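PDB 6HXI: citrate lyase, subunit 1 from Methanosaeta concilii, which probably forms the part of ATP citrate lyase that helps turn citrate, coenzyme A and ATP into acetyl-CoA, oxaloacetate, ADP and phosphate. Local coordinates for residues C[117-122]-C[195-200]; C[129-134]-C[151-156]. All blocks are in the same frame, centred on the assembly; numbering follows the deposited sequence.

Contact 1 of 2, residues C[117-122]-C[195-200]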
loop_
_atom_site.group_PDB
_atom_site.type_symbol
_atom_site.label_atom_id
_atom_site.label_comp_id
_atom_site.label_asym_id
_atom_site.label_seq_id
_atom_site.Cartn_x
_atom_site.Cartn_y
_atom_site.Cartn_z
ATOM N N GLU C 117 -81.572 -20.870 18.318
ATOM C CA GLU C 117 -80.493 -20.334 19.138
ATOM C C GLU C 117 -79.534 -21.484 19.439
ATOM O O GLU C 117 -79.829 -22.325 20.292
ATOM C CB GLU C 117 -81.022 -19.669 20.422
ATOM C CG GLU C 117 -81.435 -18.215 20.240
ATOM C CD GLU C 117 -81.626 -17.366 21.489
ATOM O OE1 GLU C 117 -81.621 -17.910 22.618
ATOM O OE2 GLU C 117 -81.777 -16.135 21.330
ATOM N N TYR C 118 -78.435 -21.571 18.673
ATOM C CA TYR C 118 -77.427 -22.618 18.862
ATOM C C TYR C 118 -76.157 -22.034 19.473
ATOM O O TYR C 118 -75.835 -20.867 19.246
ATOM C CB TYR C 118 -77.106 -23.383 17.554
ATOM C CG TYR C 118 -78.287 -23.987 16.810
ATOM C CD1 TYR C 118 -79.395 -24.481 17.497
ATOM C CD2 TYR C 118 -78.267 -24.120 15.425
ATOM C CE1 TYR C 118 -80.480 -25.035 16.818
ATOM C CE2 TYR C 118 -79.346 -24.676 14.733
ATOM C CZ TYR C 118 -80.452 -25.130 15.433
ATOM O OH TYR C 118 -81.517 -25.680 14.751
ATOM N N TYR C 119 -75.450 -22.848 20.272
ATOM C CA TYR C 119 -74.214 -22.446 20.953
ATOM C C TYR C 119 -73.016 -23.161 20.357
ATOM O O TYR C 119 -73.098 -24.360 20.087
ATOM C CB TYR C 119 -74.350 -22.766 22.457
ATOM C CG TYR C 119 -73.067 -22.788 23.257
ATOM C CD1 TYR C 119 -72.358 -23.973 23.443
ATOM C CD2 TYR C 119 -72.597 -21.640 23.889
ATOM C CE1 TYR C 119 -71.188 -24.005 24.204
ATOM C CE2 TYR C 119 -71.437 -21.661 24.665
ATOM C CZ TYR C 119 -70.740 -22.848 24.823
ATOM O OH TYR C 119 -69.610 -22.876 25.601
ATOM N N VAL C 120 -71.897 -22.444 20.209
ATOM C CA VAL C 120 -70.612 -22.988 19.746
ATOM C C VAL C 120 -69.450 -22.326 20.503
ATOM O O VAL C 120 -69.413 -21.105 20.635
ATOM C CB VAL C 120 -70.412 -22.985 18.194
ATOM C CG1 VAL C 120 -70.355 -21.569 17.618
ATOM C CG2 VAL C 120 -69.174 -23.780 17.789
ATOM N N ALA C 121 -68.506 -23.136 20.990
ATOM C CA ALA C 121 -67.322 -22.628 21.678
ATOM C C ALA C 121 -66.072 -23.450 21.378
ATOM O O ALA C 121 -66.112 -24.687 21.374
ATOM C CB ALA C 121 -67.562 -22.550 23.179
ATOM N N ILE C 122 -64.954 -22.754 21.126
ATOM C CA ILE C 122 -63.678 -23.403 20.873
ATOM C C ILE C 122 -62.683 -22.941 21.929
ATOM O O ILE C 122 -62.516 -21.750 22.169
ATOM C CB ILE C 122 -63.138 -23.315 19.416
ATOM C CG1 ILE C 122 -64.237 -23.583 18.363
ATOM C CG2 ILE C 122 -61.928 -24.279 19.218
ATOM C CD1 ILE C 122 -63.869 -23.146 16.958
ATOM N N PHE C 195 -56.534 -17.418 18.126
ATOM C CA PHE C 195 -57.485 -17.354 19.223
ATOM C C PHE C 195 -57.103 -18.350 20.284
ATOM O O PHE C 195 -56.531 -19.396 19.976
ATOM C CB PHE C 195 -58.912 -17.667 18.732
ATOM C CG PHE C 195 -59.609 -16.529 18.034
ATOM C CD1 PHE C 195 -59.455 -16.332 16.666
ATOM C CD2 PHE C 195 -60.422 -15.656 18.742
ATOM C CE1 PHE C 195 -60.098 -15.275 16.021
ATOM C CE2 PHE C 195 -61.049 -14.591 18.100
ATOM C CZ PHE C 195 -60.887 -14.413 16.740
ATOM N N ALA C 196 -57.421 -18.030 21.530
ATOM C CA ALA C 196 -57.196 -18.903 22.667
ATOM C C ALA C 196 -58.587 -19.382 23.175
ATOM O O ALA C 196 -58.688 -20.381 23.883
ATOM C CB ALA C 196 -56.457 -18.140 23.760
ATOM N N TYR C 197 -59.647 -18.645 22.789
ATOM C CA TYR C 197 -61.043 -18.884 23.134
ATOM C C TYR C 197 -62.002 -18.122 22.209
ATOM O O TYR C 197 -61.784 -16.953 21.907
ATOM C CB TYR C 197 -61.306 -18.487 24.597
ATOM C CG TYR C 197 -62.713 -18.789 25.061
ATOM C CD1 TYR C 197 -63.100 -20.088 25.375
ATOM C CD2 TYR C 197 -63.660 -17.777 25.186
ATOM C CE1 TYR C 197 -64.407 -20.381 25.758
ATOM C CE2 TYR C 197 -64.969 -18.055 25.596
ATOM C CZ TYR C 197 -65.339 -19.360 25.880
ATOM O OH TYR C 197 -66.623 -19.660 26.287
ATOM N N VAL C 198 -63.084 -18.789 21.801
ATOM C CA VAL C 198 -64.172 -18.220 20.998
ATOM C C VAL C 198 -65.491 -18.802 21.474
ATOM O O VAL C 198 -65.583 -20.007 21.717
ATOM C CB VAL C 198 -63.976 -18.285 19.444
ATOM C CG1 VAL C 198 -64.042 -19.717 18.904
ATOM C CG2 VAL C 198 -64.988 -17.412 18.726
ATOM N N GLU C 199 -66.496 -17.947 21.643
ATOM C CA GLU C 199 -67.823 -18.364 22.066
ATOM C C GLU C 199 -68.889 -17.574 21.325
ATOM O O GLU C 199 -68.920 -16.345 21.413
ATOM C CB GLU C 199 -67.984 -18.183 23.573
ATOM C CG GLU C 199 -69.320 -18.648 24.126
ATOM C CD GLU C 199 -69.681 -17.957 25.422
ATOM O OE1 GLU C 199 -69.045 -18.269 26.456
ATOM O OE2 GLU C 199 -70.563 -17.069 25.394
ATOM N N ILE C 200 -69.760 -18.288 20.595
ATOM C CA ILE C 200 -70.897 -17.713 19.903
ATOM C C ILE C 200 -72.115 -18.299 20.608
ATOM O O ILE C 200 -72.478 -19.466 20.398
ATOM C CB ILE C 200 -70.900 -17.887 18.363
ATOM C CG1 ILE C 200 -69.541 -17.444 17.754
ATOM C CG2 ILE C 200 -72.057 -17.070 17.772
ATOM C CD1 ILE C 200 -69.242 -18.021 16.413
#
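F195 opens its segment with its ring lodged among F189 and Y190 of helix 173-192 and A217 and L219 of strand 209-220. The chain then turns a corner at A196; A196 and Y197 both lie opposite K218, a classic beta bulge. Beyond it the segment runs antiparallel to strand 118-122, the two axes coming within 4.7 Å at 178°. Y197 holds CG anti to its backbone N, and its hydroxyl OH donates to E199 OE1 at 2.8 Å. That oxygen takes the bond through its anti lone pair and lies in plane at the ring edge, so the two side chains brace each other along one strand. Ring atom CD1 of Y197 also rests 3.7 Å from I122 O. V198 exchanges two backbone hydrogen bonds with I122. Its CG1, in the crowded position between backbone N and carbonyl carbon, lies 3.7 Å from I122 CB, the two side chains pointing the same way. E199 faces A121 in a non-hydrogen-bonded pair, where A121 CA makes a CA-H...O contact of 3.1 Å with V198 O. The extended E199 chain crosses Y119 obliquely: E199 CG touches Y119 CE2 at 3.7 Å, with carboxylate and ring planes 47° apart. I200 closes the segment against V120. The bond from I200 N to V120 O is 2.8 Å long and nearly straight (172°), almost along the C=O axis, while V120 N returns one to I200 O. Alongside, V120 CG1 packs 3.8 Å from I200 CB. The face bearing V120, I122, V198 and I200 is buried, partly beneath helix 173-192, whereas Y119, A121 and E199 line the other. This is regular antiparallel pairing between central strands of the sheet in the ATP-grasp domain.

Contact 2 of 2, residues C[129-134]-C[151-156]; sequences DNIFFS and IHVDSL
The H152 imidazole is met at its edge, near the ring plane, by the amide of N130. H152 ND1 donates to N130 OD1 at 2.8 Å with a fairly straight N-H...O angle of 156°. The amide is turned 44° from the ring, and the donor stands 40° above the carbonyl plane. H152 reaches the amide with CG anti to its backbone N, N130 with CG anti to its carbonyl carbon. N130 ND2 bonds in turn to D125 OD2, so the amide is gripped at both ends and its flip is settled. An alanine in place of H152 removes this donor and would probably leave the N130 amide less firmly fixed. The D129 carboxylate, on the sheet's other face, is bonded through OD1 to S124 OG and through OD2 to W187 NE1, with long, weak ion pairs to R119 and R122 of the neighbouring succinyl-CoA ligase alpha-type subunit. A water 2.8 Å from D129 OD2 also lies 3.0 Å from V153 O, bridging side chain and backbone, though it cannot serve every acceptor near it at once. Backbone bonds join D129 with V153 in both directions, the shorter from V153 N to D129 O at 2.7 Å. I131 and I151 pair likewise; I131 N meets I151 O at 2.8 Å in an almost perfectly straight bond. On that face the I131 and V153 side chains cross obliquely, CD1 of I131 lying 3.7 Å from CG2 of V153. At the strand's last residue, D154 OD2 accepts from L156 N, two residues on, an Asx turn. Helix 173-192 packs against the face bearing D129, I131, I151 and V153, with I183 on I151, W187 on V153 and Y190 on D129, while strand 118-125 flanks 129-134 and sets V120 and I122 against I131.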
loop_
_atom_site.group_PDB
_atom_site.type_symbol
_atom_site.label_atom_id
_atom_site.label_comp_id
_atom_site.label_asym_id
_atom_site.label_seq_id
_atom_site.Cartn_x
_atom_site.Cartn_y
_atom_site.Cartn_z
ATOM N N ASP C 129 -57.609 -28.967 20.419
ATOM C CA ASP C 129 -58.713 -28.011 20.562
ATOM C C ASP C 129 -60.023 -28.748 20.761
ATOM O O ASP C 129 -60.218 -29.829 20.202
ATOM C CB ASP C 129 -58.799 -27.096 19.331
ATOM C CG ASP C 129 -57.448 -26.547 18.890
ATOM O OD1 ASP C 129 -56.674 -26.098 19.766
ATOM O OD2 ASP C 129 -57.162 -26.578 17.670
ATOM N N ASN C 130 -60.913 -28.184 21.579
ATOM C CA ASN C 130 -62.220 -28.775 21.829
ATOM C C ASN C 130 -63.315 -27.846 21.327
ATOM O O ASN C 130 -63.314 -26.666 21.666
ATOM C CB ASN C 130 -62.404 -29.088 23.311
ATOM C CG ASN C 130 -61.413 -30.087 23.839
ATOM O OD1 ASN C 130 -61.331 -31.221 23.366
ATOM N ND2 ASN C 130 -60.626 -29.678 24.831
ATOM N N ILE C 131 -64.214 -28.374 20.485
ATOM C CA ILE C 131 -65.374 -27.655 19.951
ATOM C C ILE C 131 -66.596 -28.107 20.758
ATOM O O ILE C 131 -66.811 -29.303 20.919
ATOM C CB ILE C 131 -65.558 -27.885 18.418
ATOM C CG1 ILE C 131 -64.254 -27.526 17.639
ATOM C CG2 ILE C 131 -66.794 -27.111 17.879
ATOM C CD1 ILE C 131 -64.198 -27.979 16.202
ATOM N N PHE C 132 -67.367 -27.160 21.279
ATOM C CA PHE C 132 -68.569 -27.423 22.075
ATOM C C PHE C 132 -69.781 -26.931 21.305
ATOM O O PHE C 132 -69.737 -25.837 20.738
ATOM C CB PHE C 132 -68.471 -26.757 23.463
ATOM C CG PHE C 132 -67.238 -27.162 24.237
ATOM C CD1 PHE C 132 -67.207 -28.348 24.958
ATOM C CD2 PHE C 132 -66.095 -26.376 24.218
ATOM C CE1 PHE C 132 -66.053 -28.740 25.652
ATOM C CE2 PHE C 132 -64.940 -26.770 24.907
ATOM C CZ PHE C 132 -64.932 -27.944 25.626
ATOM N N PHE C 133 -70.832 -27.763 21.223
ATOM C CA PHE C 133 -72.047 -27.415 20.508
ATOM C C PHE C 133 -73.286 -27.860 21.272
ATOM O O PHE C 133 -73.316 -28.964 21.829
ATOM C CB PHE C 133 -72.049 -27.991 19.068
ATOM C CG PHE C 133 -73.314 -27.719 18.277
ATOM C CD1 PHE C 133 -73.497 -26.512 17.614
ATOM C CD2 PHE C 133 -74.332 -28.666 18.211
ATOM C CE1 PHE C 133 -74.677 -26.243 16.923
ATOM C CE2 PHE C 133 -75.523 -28.395 17.520
ATOM C CZ PHE C 133 -75.677 -27.193 16.861
ATOM N N SER C 134 -74.324 -27.015 21.250
ATOM C CA SER C 134 -75.632 -27.308 21.838
ATOM C C SER C 134 -76.742 -26.619 21.042
ATOM O O SER C 134 -76.473 -25.669 20.295
ATOM C CB SER C 134 -75.680 -26.906 23.310
ATOM O OG SER C 134 -76.834 -27.450 23.934
ATOM N N ILE C 151 -66.374 -32.075 20.642
ATOM C CA ILE C 151 -65.591 -32.599 19.502
ATOM C C ILE C 151 -64.137 -32.216 19.714
ATOM O O ILE C 151 -63.821 -31.026 19.666
ATOM C CB ILE C 151 -66.117 -32.076 18.123
ATOM C CG1 ILE C 151 -67.634 -32.384 17.923
ATOM C CG2 ILE C 151 -65.262 -32.609 16.954
ATOM C CD1 ILE C 151 -68.358 -31.522 16.868
ATOM N N HIS C 152 -63.256 -33.206 19.927
ATOM C CA HIS C 152 -61.839 -32.946 20.114
ATOM C C HIS C 152 -61.094 -32.994 18.778
ATOM O O HIS C 152 -61.228 -33.959 18.038
ATOM C CB HIS C 152 -61.215 -33.917 21.132
ATOM C CG HIS C 152 -59.747 -33.680 21.338
ATOM N ND1 HIS C 152 -59.281 -32.600 22.078
ATOM C CD2 HIS C 152 -58.683 -34.347 20.828
ATOM C CE1 HIS C 152 -57.961 -32.667 22.021
ATOM N NE2 HIS C 152 -57.554 -33.691 21.270
ATOM N N VAL C 153 -60.293 -31.952 18.493
ATOM C CA VAL C 153 -59.474 -31.821 17.285
ATOM C C VAL C 153 -58.022 -31.961 17.719
ATOM O O VAL C 153 -57.513 -31.109 18.447
ATOM C CB VAL C 153 -59.734 -30.485 16.524
ATOM C CG1 VAL C 153 -59.053 -30.483 15.157
ATOM C CG2 VAL C 153 -61.228 -30.214 16.369
ATOM N N ASP C 154 -57.376 -33.070 17.334
ATOM C CA ASP C 154 -55.984 -33.353 17.685
ATOM C C ASP C 154 -55.071 -32.304 17.041
ATOM O O ASP C 154 -55.334 -31.857 15.918
ATOM C CB ASP C 154 -55.598 -34.782 17.262
ATOM C CG ASP C 154 -54.182 -35.181 17.621
ATOM O OD1 ASP C 154 -53.955 -35.583 18.780
ATOM O OD2 ASP C 154 -53.297 -35.092 16.738
ATOM N N SER C 155 -54.026 -31.894 17.786
ATOM C CA SER C 155 -53.045 -30.884 17.390
ATOM C C SER C 155 -52.369 -31.180 16.055
ATOM O O SER C 155 -52.198 -30.274 15.237
ATOM C CB SER C 155 -51.992 -30.685 18.478
ATOM O OG SER C 155 -52.503 -29.910 19.548
ATOM N N LEU C 156 -51.998 -32.444 15.830
ATOM C CA LEU C 156 -51.297 -32.828 14.613
ATOM C C LEU C 156 -52.201 -33.272 13.468
ATOM O O LEU C 156 -51.845 -33.048 12.303
ATOM C CB LEU C 156 -50.235 -33.897 14.905
ATOM C CG LEU C 156 -49.275 -33.616 16.052
ATOM C CD1 LEU C 156 -48.441 -34.832 16.343
ATOM C CD2 LEU C 156 -48.384 -32.416 15.763
HETATM O O HOH W 1 -55.777 -28.957 17.185
#

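How the contacts relate
The centres of the two contacts lie 11 Å apart in one antiparallel sheet of the ATP-grasp domain. Strands 118-125 and 128-134 follow each other in the chain and are neighbours in the sheet. They are stitched by probable hydrogen bonds, such as A121 O to F132 N at 2.8 Å and Y119 N to S134 O at 3.0 Å. Contact 2 is made wholly between the two halves of contact 1 along the sequence. It adds 149-154, an outermost strand within the chain, whereas contact 1 brings back the later strand 195-206 on the other side of 118-125. Because 118-125 and 128-134 pair directly, the two contacts form one continuous sheet, and helix 173-192 packs on a face of both.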